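Local coordinates for neck appendage protein (Bacillus phage GA-1, PDB 3GUD) that forms part of the phage neck appendage and carries a C-terminal intramolecular chaperone domain, given here, that mediates triple-beta-helix folding, at residues V69-W74 against A94-S99. Residues are numbered along the deposited sequence; the frame is centred on the assembly and turned at random. Where two conformers were deposited one is given.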
# COMPACT_ATOMS: atom_id res chain seq x y z
N VAL A 69 -10.22 10.45 -0.42
CA VAL A 69 -9.83 11.55 -1.32
C VAL A 69 -9.33 12.78 -0.53
O VAL A 69 -9.76 13.03 0.59
CB VAL A 69 -10.99 11.96 -2.26
CG1 VAL A 69 -10.94 13.42 -2.55
CG2 VAL A 69 -10.95 11.15 -3.55
N GLY A 70 -8.41 13.54 -1.13
CA GLY A 70 -7.90 14.76 -0.53
C GLY A 70 -8.09 15.93 -1.45
O GLY A 70 -8.27 15.77 -2.66
N TYR A 71 -8.11 17.13 -0.87
CA TYR A 71 -8.13 18.34 -1.69
C TYR A 71 -7.10 19.31 -1.14
O TYR A 71 -6.89 19.40 0.05
CB TYR A 71 -9.51 19.00 -1.72
CG TYR A 71 -9.54 20.31 -2.50
CD1 TYR A 71 -9.72 20.32 -3.89
CD2 TYR A 71 -9.38 21.53 -1.85
CE1 TYR A 71 -9.75 21.51 -4.60
CE2 TYR A 71 -9.42 22.72 -2.54
CZ TYR A 71 -9.60 22.71 -3.91
OH TYR A 71 -9.63 23.92 -4.56
N ASP A 72 -6.47 20.00 -2.07
CA ASP A 72 -5.36 20.87 -1.72
C ASP A 72 -5.39 22.08 -2.62
O ASP A 72 -5.69 22.02 -3.83
CB ASP A 72 -3.99 20.15 -1.79
CG ASP A 72 -2.85 21.02 -1.24
OD1 ASP A 72 -3.14 22.03 -0.57
OD2 ASP A 72 -1.68 20.66 -1.50
N GLU A 73 -5.15 23.22 -1.99
CA GLU A 73 -5.25 24.50 -2.68
C GLU A 73 -4.17 25.48 -2.22
O GLU A 73 -3.71 25.42 -1.07
CB GLU A 73 -6.63 25.09 -2.47
CG GLU A 73 -6.65 26.60 -2.28
CD GLU A 73 -6.76 27.03 -0.82
OE1 GLU A 73 -7.16 26.20 0.03
OE2 GLU A 73 -6.46 28.21 -0.54
N TRP A 74 -3.77 26.40 -3.10
CA TRP A 74 -2.61 27.24 -2.78
C TRP A 74 -2.59 28.69 -3.28
O TRP A 74 -3.32 29.07 -4.20
CB TRP A 74 -1.29 26.54 -3.14
CG TRP A 74 -1.14 26.13 -4.57
CD1 TRP A 74 -0.71 26.90 -5.61
CD2 TRP A 74 -1.39 24.83 -5.10
NE1 TRP A 74 -0.69 26.15 -6.77
CE2 TRP A 74 -1.10 24.87 -6.47
CE3 TRP A 74 -1.83 23.62 -4.54
CZ2 TRP A 74 -1.25 23.74 -7.30
CZ3 TRP A 74 -1.98 22.51 -5.35
CH2 TRP A 74 -1.69 22.57 -6.72
N ALA A 94 -1.34 30.15 -8.80
CA ALA A 94 -2.36 29.54 -7.96
C ALA A 94 -3.05 28.38 -8.68
O ALA A 94 -3.41 28.50 -9.85
CB ALA A 94 -3.38 30.58 -7.52
N GLY A 95 -3.22 27.27 -7.96
CA GLY A 95 -3.91 26.11 -8.49
C GLY A 95 -4.51 25.31 -7.36
O GLY A 95 -4.50 25.74 -6.21
N ASN A 96 -5.06 24.15 -7.69
CA ASN A 96 -5.51 23.21 -6.69
C ASN A 96 -5.28 21.82 -7.24
O ASN A 96 -4.83 21.66 -8.38
CB ASN A 96 -6.99 23.41 -6.32
CG ASN A 96 -7.90 23.43 -7.54
OD1 ASN A 96 -8.39 22.40 -7.98
ND2 ASN A 96 -8.11 24.62 -8.10
N ILE A 97 -5.59 20.81 -6.44
CA ILE A 97 -5.31 19.45 -6.85
C ILE A 97 -6.05 18.50 -5.95
O ILE A 97 -6.08 18.68 -4.74
CB ILE A 97 -3.78 19.19 -6.80
CG1 ILE A 97 -3.41 17.88 -7.49
CG2 ILE A 97 -3.27 19.23 -5.38
CD1 ILE A 97 -2.02 17.38 -7.13
N TYR A 98 -6.68 17.49 -6.55
CA TYR A 98 -7.26 16.39 -5.80
C TYR A 98 -6.32 15.20 -5.91
O TYR A 98 -5.79 14.92 -6.99
CB TYR A 98 -8.62 16.00 -6.37
CG TYR A 98 -9.72 17.00 -6.09
CD1 TYR A 98 -9.85 18.15 -6.86
CD2 TYR A 98 -10.63 16.78 -5.06
CE1 TYR A 98 -10.87 19.07 -6.62
CE2 TYR A 98 -11.66 17.69 -4.80
CZ TYR A 98 -11.77 18.83 -5.59
OH TYR A 98 -12.79 19.74 -5.34
N SER A 99 -6.10 14.52 -4.80
CA SER A 99 -5.26 13.34 -4.79
C SER A 99 -6.11 12.24 -4.24
O SER A 99 -7.29 12.45 -4.01
CB SER A 99 -4.02 13.56 -3.90
OG SER A 99 -4.37 13.94 -2.59
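Y71 and Y98 meet in an edge-to-face aromatic pair on one side of a two-stranded antiparallel sheet. Strands 69-73 and 96-100 form the base of a long beta hairpin-like arm in the Peptidase S74 chaperone domain, a trimer here. The edge of Y71 is turned toward the face of Y98, with the ring planes at 61°. The rings are modelled too close, so their exact spacing is doubtful. The two residues form a non-hydrogen-bonded pair. Y71 CG lies anti to its backbone N (chi1 177°), on the side of the sheet that carries Y98. Y71 OH comes 3.2 Å from N96 CB. V69 CG1 reaches the edge of the Y98 ring.

The other side carries D72 and I97. They are a hydrogen-bonded pair, with I97 N to D72 O at 2.9 Å and D72 N to I97 O at 3.0 Å. G70 and S99 form the other hydrogen-bonded pair, G70 N to S99 O and S99 N to G70 O both at 3.3 Å, each donor well above the acceptor's carbonyl plane.

Outward along the arm, W74 lies across the backbone of G95. Its NE1 is hydrogen-bonded to the carbonyl of E93, which holds the indole N-H to the residue just before the 94-99 segment. I97 CG2 touches the indole edge at W74 CZ3, 3.5 Å away.

At the base, F64 and helix 49-58 cover V69 and Y98. R4 of a second subunit donates to the Y98 carbonyl, and H5 of that subunit packs on I97, so the arm also meets its trimer partner. G95 O sits 3.4 Å above the centre of the W74 indole while accepting the W74 backbone N-H.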